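Local structure of Xcc1710-like domain-containing protein (Bordetella parapertussis 12822, 3CPK) at residues Q124-T129 with V140-L145; N12-T15 with Y21-V24; I52-L57 with V108-A113. The protein is of unknown function, belongs to the DUF498 (Xcc1710-like) family, and folds as a single chain of mixed alpha/beta architecture. All coordinates share one frame; numbering follows the deposited sequence.

Contact 1 (Q124-T129 with V140-L145)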
loop_
_atom_site.group_PDB
_atom_site.type_symbol
_atom_site.label_atom_id
_atom_site.label_comp_id
_atom_site.label_asym_id
_atom_site.label_seq_id
_atom_site.Cartn_x
_atom_site.Cartn_y
_atom_site.Cartn_z
ATOM N N GLN A 124 0.133 -9.774 3.441
ATOM C CA GLN A 124 -1.034 -9.998 4.303
ATOM C C GLN A 124 -1.007 -9.062 5.521
ATOM O O GLN A 124 -2.051 -8.661 6.036
ATOM C CB GLN A 124 -1.126 -11.457 4.770
ATOM C CG GLN A 124 -0.838 -12.530 3.703
ATOM C CD GLN A 124 -1.760 -12.492 2.486
ATOM O OE1 GLN A 124 -2.980 -12.617 2.599
ATOM N NE2 GLN A 124 -1.168 -12.336 1.308
ATOM N N ALA A 125 0.188 -8.704 5.972
ATOM C CA ALA A 125 0.336 -7.803 7.113
ATOM C C ALA A 125 0.100 -6.355 6.690
ATOM O O ALA A 125 -0.535 -5.582 7.412
ATOM C CB ALA A 125 1.724 -7.951 7.725
ATOM N N ALA A 126 0.611 -5.988 5.520
ATOM C CA ALA A 126 0.416 -4.636 5.007
ATOM C C ALA A 126 -1.085 -4.340 4.936
ATOM O O ALA A 126 -1.559 -3.326 5.440
ATOM C CB ALA A 126 1.050 -4.505 3.627
ATOM N N ALA A 127 -1.819 -5.263 4.325
ATOM C CA ALA A 127 -3.262 -5.156 4.156
ATOM C C ALA A 127 -3.974 -4.986 5.492
ATOM O O ALA A 127 -4.834 -4.122 5.664
ATOM C CB ALA A 127 -3.785 -6.403 3.436
ATOM N N ARG A 128 -3.599 -5.836 6.433
ATOM C CA ARG A 128 -4.147 -5.837 7.774
ATOM C C ARG A 128 -3.720 -4.583 8.546
ATOM O O ARG A 128 -4.488 -4.028 9.336
ATOM C CB ARG A 128 -3.663 -7.098 8.464
ATOM C CG ARG A 128 -3.884 -7.182 9.948
ATOM C CD ARG A 128 -3.057 -8.347 10.449
ATOM N NE ARG A 128 -3.200 -9.480 9.536
ATOM C CZ ARG A 128 -2.197 -10.244 9.110
ATOM N NH1 ARG A 128 -0.954 -10.008 9.514
ATOM N NH2 ARG A 128 -2.441 -11.239 8.263
ATOM N N THR A 129 -2.497 -4.127 8.325
ATOM C CA THR A 129 -2.048 -2.925 9.019
ATOM C C THR A 129 -2.758 -1.700 8.433
ATOM O O THR A 129 -2.959 -0.697 9.115
ATOM C CB THR A 129 -0.511 -2.743 8.920
ATOM O OG1 THR A 129 0.147 -3.854 9.537
ATOM C CG2 THR A 129 -0.086 -1.498 9.636
ATOM N N VAL A 140 -3.446 7.294 5.655
ATOM C CA VAL A 140 -2.620 6.199 5.177
ATOM C C VAL A 140 -2.846 5.741 3.732
ATOM O O VAL A 140 -3.969 5.744 3.242
ATOM C CB VAL A 140 -2.839 4.983 6.103
ATOM C CG1 VAL A 140 -4.287 4.503 5.977
ATOM C CG2 VAL A 140 -1.854 3.865 5.767
ATOM N N VAL A 141 -1.765 5.358 3.056
ATOM C CA VAL A 141 -1.849 4.824 1.695
ATOM C C VAL A 141 -1.185 3.457 1.776
ATOM O O VAL A 141 -0.278 3.251 2.582
ATOM C CB VAL A 141 -1.041 5.640 0.638
ATOM C CG1 VAL A 141 -1.161 4.967 -0.717
ATOM C CG2 VAL A 141 -1.546 7.055 0.543
ATOM N N VAL A 142 -1.637 2.521 0.959
ATOM C CA VAL A 142 -1.026 1.208 0.949
ATOM C C VAL A 142 -0.778 0.728 -0.481
ATOM O O VAL A 142 -1.596 0.927 -1.373
ATOM C CB VAL A 142 -1.889 0.163 1.699
ATOM C CG1 VAL A 142 -3.199 -0.076 0.954
ATOM C CG2 VAL A 142 -1.109 -1.141 1.852
ATOM N N ALA A 143 0.385 0.116 -0.674
ATOM C CA ALA A 143 0.809 -0.447 -1.950
ATOM C C ALA A 143 1.056 -1.923 -1.647
ATOM O O ALA A 143 1.793 -2.244 -0.715
ATOM C CB ALA A 143 2.089 0.221 -2.416
ATOM N N LEU A 144 0.447 -2.810 -2.434
ATOM C CA LEU A 144 0.559 -4.254 -2.219
ATOM C C LEU A 144 0.852 -5.104 -3.453
ATOM O O LEU A 144 0.181 -4.975 -4.483
ATOM C CB LEU A 144 -0.742 -4.789 -1.625
ATOM C CG LEU A 144 -1.414 -4.082 -0.450
ATOM C CD1 LEU A 144 -2.923 -4.289 -0.562
ATOM C CD2 LEU A 144 -0.879 -4.604 0.877
ATOM N N LEU A 145 1.836 -5.991 -3.319
ATOM C CA LEU A 145 2.209 -6.945 -4.362
ATOM C C LEU A 145 1.545 -8.217 -3.838
ATOM O O LEU A 145 1.859 -8.673 -2.751
ATOM C CB LEU A 145 3.730 -7.136 -4.402
ATOM C CG LEU A 145 4.610 -5.917 -4.718
ATOM C CD1 LEU A 145 6.006 -6.137 -4.148
ATOM C CD2 LEU A 145 4.662 -5.674 -6.231
#

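Contact 2 (N12-T15 with Y21-V24)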
loop_
_atom_site.group_PDB
_atom_site.type_symbol
_atom_site.label_atom_id
_atom_site.label_comp_id
_atom_site.label_asym_id
_atom_site.label_seq_id
_atom_site.Cartn_x
_atom_site.Cartn_y
_atom_site.Cartn_z
ATOM N N ASN A 12 -12.163 2.617 1.465
ATOM C CA ASN A 12 -11.595 1.399 0.921
ATOM C C ASN A 12 -11.119 0.499 2.059
ATOM O O ASN A 12 -10.324 0.888 2.928
ATOM C CB ASN A 12 -10.441 1.711 -0.038
ATOM C CG ASN A 12 -10.925 2.286 -1.362
ATOM O OD1 ASN A 12 -11.897 1.796 -1.947
ATOM N ND2 ASN A 12 -10.240 3.320 -1.847
ATOM N N THR A 13 -11.610 -0.728 2.018
ATOM C CA THR A 13 -11.329 -1.702 3.035
ATOM C C THR A 13 -10.878 -3.046 2.485
ATOM O O THR A 13 -11.508 -3.600 1.573
ATOM C CB THR A 13 -12.598 -1.884 3.878
ATOM O OG1 THR A 13 -12.972 -0.610 4.422
ATOM C CG2 THR A 13 -12.379 -2.882 5.001
ATOM N N VAL A 14 -9.777 -3.555 3.037
ATOM C CA VAL A 14 -9.257 -4.852 2.649
ATOM C C VAL A 14 -10.232 -5.859 3.254
ATOM O O VAL A 14 -10.285 -6.059 4.469
ATOM C CB VAL A 14 -7.847 -5.085 3.210
ATOM C CG1 VAL A 14 -7.509 -6.566 3.155
ATOM C CG2 VAL A 14 -6.829 -4.286 2.405
ATOM N N THR A 15 -11.012 -6.482 2.384
ATOM C CA THR A 15 -12.043 -7.431 2.784
ATOM C C THR A 15 -11.572 -8.833 3.187
ATOM O O THR A 15 -12.059 -9.407 4.153
ATOM C CB THR A 15 -13.087 -7.559 1.657
ATOM O OG1 THR A 15 -13.808 -6.329 1.541
ATOM C CG2 THR A 15 -14.062 -8.671 1.961
ATOM N N TYR A 21 -3.905 -13.388 -3.640
ATOM C CA TYR A 21 -4.855 -12.297 -3.831
ATOM C C TYR A 21 -5.205 -11.515 -2.586
ATOM O O TYR A 21 -5.133 -12.020 -1.465
ATOM C CB TYR A 21 -6.165 -12.837 -4.419
ATOM C CG TYR A 21 -7.020 -13.578 -3.406
ATOM C CD1 TYR A 21 -7.863 -12.889 -2.528
ATOM C CD2 TYR A 21 -6.965 -14.966 -3.308
ATOM C CE1 TYR A 21 -8.627 -13.565 -1.577
ATOM C CE2 TYR A 21 -7.724 -15.652 -2.363
ATOM C CZ TYR A 21 -8.550 -14.948 -1.502
ATOM O OH TYR A 21 -9.291 -15.640 -0.564
ATOM N N ILE A 22 -5.595 -10.269 -2.811
ATOM C CA ILE A 22 -6.058 -9.400 -1.751
ATOM C C ILE A 22 -7.465 -9.064 -2.216
ATOM O O ILE A 22 -7.696 -8.837 -3.402
ATOM C CB ILE A 22 -5.231 -8.105 -1.649
ATOM C CG1 ILE A 22 -3.795 -8.445 -1.251
ATOM C CG2 ILE A 22 -5.847 -7.167 -0.619
ATOM C CD1 ILE A 22 -3.685 -9.234 0.056
ATOM N N GLU A 23 -8.415 -9.082 -1.296
ATOM C CA GLU A 23 -9.779 -8.741 -1.643
ATOM C C GLU A 23 -10.029 -7.365 -1.053
ATOM O O GLU A 23 -9.888 -7.153 0.156
ATOM C CB GLU A 23 -10.752 -9.759 -1.051
ATOM C CG GLU A 23 -12.196 -9.530 -1.458
ATOM C CD GLU A 23 -13.136 -10.598 -0.926
ATOM O OE1 GLU A 23 -13.904 -10.305 0.012
ATOM O OE2 GLU A 23 -13.102 -11.736 -1.446
ATOM N N VAL A 24 -10.371 -6.416 -1.907
ATOM C CA VAL A 24 -10.647 -5.077 -1.436
ATOM C C VAL A 24 -12.090 -4.744 -1.781
ATOM O O VAL A 24 -12.518 -4.918 -2.922
ATOM C CB VAL A 24 -9.693 -4.062 -2.089
ATOM C CG1 VAL A 24 -9.864 -2.683 -1.451
ATOM C CG2 VAL A 24 -8.269 -4.540 -1.943
#

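Contact 3 (I52-L57 with V108-A113)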
loop_
_atom_site.group_PDB
_atom_site.type_symbol
_atom_site.label_atom_id
_atom_site.label_comp_id
_atom_site.label_asym_id
_atom_site.label_seq_id
_atom_site.Cartn_x
_atom_site.Cartn_y
_atom_site.Cartn_z
ATOM N N ILE A 52 10.878 -2.300 -7.313
ATOM C CA ILE A 52 10.211 -1.221 -6.594
ATOM C C ILE A 52 11.176 -0.047 -6.537
ATOM O O ILE A 52 12.304 -0.185 -6.056
ATOM C CB ILE A 52 9.843 -1.645 -5.153
ATOM C CG1 ILE A 52 8.617 -2.564 -5.182
ATOM C CG2 ILE A 52 9.581 -0.413 -4.295
ATOM C CD1 ILE A 52 8.318 -3.250 -3.868
ATOM N N THR A 53 10.733 1.107 -7.023
ATOM C CA THR A 53 11.576 2.300 -7.053
ATOM C C THR A 53 10.905 3.488 -6.370
ATOM O O THR A 53 9.679 3.567 -6.311
ATOM C CB THR A 53 11.887 2.707 -8.503
ATOM O OG1 THR A 53 10.823 3.525 -9.004
ATOM C CG2 THR A 53 12.004 1.472 -9.386
ATOM N N ALA A 54 11.715 4.411 -5.862
ATOM C CA ALA A 54 11.205 5.603 -5.193
ATOM C C ALA A 54 10.182 6.284 -6.085
ATOM O O ALA A 54 9.207 6.858 -5.604
ATOM C CB ALA A 54 12.344 6.560 -4.894
ATOM N N SER A 55 10.417 6.217 -7.390
ATOM C CA SER A 55 9.516 6.820 -8.361
ATOM C C SER A 55 8.151 6.141 -8.284
ATOM O O SER A 55 7.109 6.778 -8.407
ATOM C CB SER A 55 10.099 6.673 -9.767
ATOM O OG SER A 55 9.307 7.357 -10.717
ATOM N N LEU A 56 8.171 4.834 -8.073
ATOM C CA LEU A 56 6.953 4.053 -7.964
ATOM C C LEU A 56 6.283 4.267 -6.612
ATOM O O LEU A 56 5.059 4.345 -6.522
ATOM C CB LEU A 56 7.274 2.574 -8.164
ATOM C CG LEU A 56 7.242 2.114 -9.616
ATOM C CD1 LEU A 56 7.807 0.715 -9.728
ATOM C CD2 LEU A 56 5.806 2.164 -10.117
ATOM N N LEU A 57 7.091 4.366 -5.564
ATOM C CA LEU A 57 6.584 4.570 -4.216
ATOM C C LEU A 57 5.878 5.909 -4.088
ATOM O O LEU A 57 4.873 6.029 -3.387
ATOM C CB LEU A 57 7.736 4.499 -3.214
ATOM C CG LEU A 57 7.914 3.241 -2.357
ATOM C CD1 LEU A 57 7.076 2.067 -2.882
ATOM C CD2 LEU A 57 9.397 2.900 -2.330
ATOM N N VAL A 108 13.240 4.951 -0.357
ATOM C CA VAL A 108 12.537 5.647 0.696
ATOM C C VAL A 108 12.897 7.088 1.067
ATOM O O VAL A 108 12.104 7.751 1.729
ATOM C CB VAL A 108 12.582 4.739 1.954
ATOM C CG1 VAL A 108 12.210 5.504 3.213
ATOM C CG2 VAL A 108 11.636 3.564 1.745
ATOM N N ARG A 109 14.050 7.605 0.657
ATOM C CA ARG A 109 14.369 8.981 1.045
ATOM C C ARG A 109 13.468 10.089 0.496
ATOM O O ARG A 109 12.979 10.922 1.262
ATOM C CB ARG A 109 15.826 9.311 0.746
ATOM C CG ARG A 109 16.690 9.044 1.941
ATOM C CD ARG A 109 18.138 9.236 1.640
ATOM N NE ARG A 109 18.942 8.842 2.787
ATOM C CZ ARG A 109 20.259 8.699 2.748
ATOM N NH1 ARG A 109 20.908 8.918 1.613
ATOM N NH2 ARG A 109 20.922 8.337 3.837
ATOM N N PRO A 110 13.238 10.124 -0.825
ATOM C CA PRO A 110 12.373 11.185 -1.344
ATOM C C PRO A 110 11.128 11.376 -0.470
ATOM O O PRO A 110 10.782 12.495 -0.091
ATOM C CB PRO A 110 12.028 10.683 -2.735
ATOM C CG PRO A 110 13.284 9.982 -3.139
ATOM C CD PRO A 110 13.640 9.198 -1.895
ATOM N N LEU A 111 10.468 10.270 -0.145
ATOM C CA LEU A 111 9.272 10.313 0.681
ATOM C C LEU A 111 9.510 10.940 2.047
ATOM O O LEU A 111 8.719 11.768 2.501
ATOM C CB LEU A 111 8.705 8.907 0.856
ATOM C CG LEU A 111 7.956 8.373 -0.359
ATOM C CD1 LEU A 111 7.401 6.994 -0.065
ATOM C CD2 LEU A 111 6.834 9.335 -0.697
ATOM N N LEU A 112 10.584 10.533 2.717
ATOM C CA LEU A 112 10.893 11.094 4.027
ATOM C C LEU A 112 11.143 12.582 3.809
ATOM O O LEU A 112 10.837 13.412 4.662
ATOM C CB LEU A 112 12.148 10.444 4.616
ATOM C CG LEU A 112 12.227 8.915 4.611
ATOM C CD1 LEU A 112 13.538 8.483 5.250
ATOM C CD2 LEU A 112 11.045 8.314 5.361
ATOM N N ALA A 113 11.695 12.908 2.646
ATOM C CA ALA A 113 11.977 14.290 2.295
ATOM C C ALA A 113 10.667 15.067 2.356
ATOM O O ALA A 113 10.655 16.299 2.391
ATOM C CB ALA A 113 12.569 14.361 0.889
#

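Contact 1 (Q124-T129 with V140-L145)
L144 lays its CD2 methyl against the turn of helix formed by A126 and A127: CD2 lies 3.4 Å from A126 CB and 3.6 Å from A127 N. L144 CB already points at the helix, and chi1 of -47°, with CG beside the backbone N, sets CD2 against both alanines; the same CD2 also comes within 4.3 Å of A127 CB. Two residues earlier on the strand, V142 CG2 meets A126 CB at 4.4 Å, so the single alanine methyl lies over two successive inward-facing residues. The axes of helix 124-129 and strand 140-144 run nearly antiparallel, at 161°, and approach to 8.7 Å. This is the returning half of a beta-alpha-beta crossover, in which helix 123-135 leads from strand 117-121 back to strand 140-144, with strand 91-95 lying between the two strands in the sheet. A127 also packs on V14 and Y17 of strand 14-18, which ties this turn of the helix to a second sheet. No hydrogen bond crosses between the segments and all four touching residues are buried, which implies an interface set by the fit of methyl groups rather than by directional polar bonds.

Contact 2 (N12-T15 with Y21-V24)
V14 holds CG1 anti to its backbone N (chi1 163°), which brings that methyl within 4.2 Å of I22 CG2, the branch of the isoleucine that is likewise anti to N. V24 uses the matching arrangement (chi1 -172°) to set its CG1 3.6 Å from T13 O, beside the backbone rather than over a side chain. V14 and V24 themselves form an antiparallel non-hydrogen-bonded pair, their CA atoms 4.3 Å apart and their side chains on the same face of the sheet. Around this pair the backbone contacts are weak or bent. V24 CA stands 3.5 Å from T13 O as a CA-H...O contact, and V14 CA makes a similar one to E23 O. That oxygen is also the acceptor of the one hydrogen bond across the segments, from T15 N to E23 O at 2.6 Å; its N-H...O angle of 130° is far from straight. E23 keeps an extended chain beyond CG and crosses T15 at an angle, with E23 CG 3.8 Å from T15 CB, while the T15 hydroxyl is bonded to Q26 N. These features belong to the beta hairpin of strands 14-18 and 21-24, which strand 27-29 extends into a three-stranded antiparallel sheet. The V14/V24 face turns inward onto F35 of strand 33-35; V14 also touches N131 and I22 touches T123, both of helix 123-135, and N12 O bonds to Y130 OH of that helix.

Contact 3 (I52-L57 with V108-A113)
The two backbones come nearest where A54, in the first turn of helix 54-61, places its CA 6.0 Å from V108 CA, just ahead of the kink where the N atoms of P110 and L111 lack a bond to the preceding turn. A54 meets the proline ring by its methyl alone: A54 CB lies 4.0 Å from P110 CG and 4.2 Å from P110 CD, so the contact is with the CG-CD side of the ring. One turn further along, L57 CB is 4.0 Å from L111 CD1. L111 reaches it with CG anti to the carbonyl carbon (chi1 -76°) and an extended second torsion that carries CD1 outward to the neighbouring helix. The two helices lie on one face of the mixed sheet, where L57 rests on L92 and V94 and L111 rests on L92 and V118; helix 105-112 is the connection of a beta-alpha-beta unit joining the adjacent parallel strands 91-95 and 117-121. The start of helix 54-61 is marked by T53 at the N-cap position, whose OG1 accepts from L56 N over 3.1 Å with an N-H...O angle of 147°. No hydrogen bond passes between the segments. L111 additionally packs on Q58 and A61 of helix 54-61, and W44 NE1 donates to L56 O while its side chain touches L57.

Overall arrangement
Contact 1 stands between the other two. Its centre is 9 Å from that of contact 2, and the two touch directly: A127 CB on V14 CG1, at 3.7 Å, puts the hairpin against helix 123-135, while L144 CD1 on I22 CG2, at 4.1 Å, shows that strand 140-144 also reaches the hairpin directly. Contact 3, about 16 Å from contact 1 between centres, lies across the mixed sheet on the face reached by L92 and V94, and joins contact 1 through L145 CD1 and I52 CD1, 3.7 Å apart. Contacts 2 and 3 lie on opposite sides of the chain's centre, with centres about 24 Å and nearest atoms about 13 Å apart.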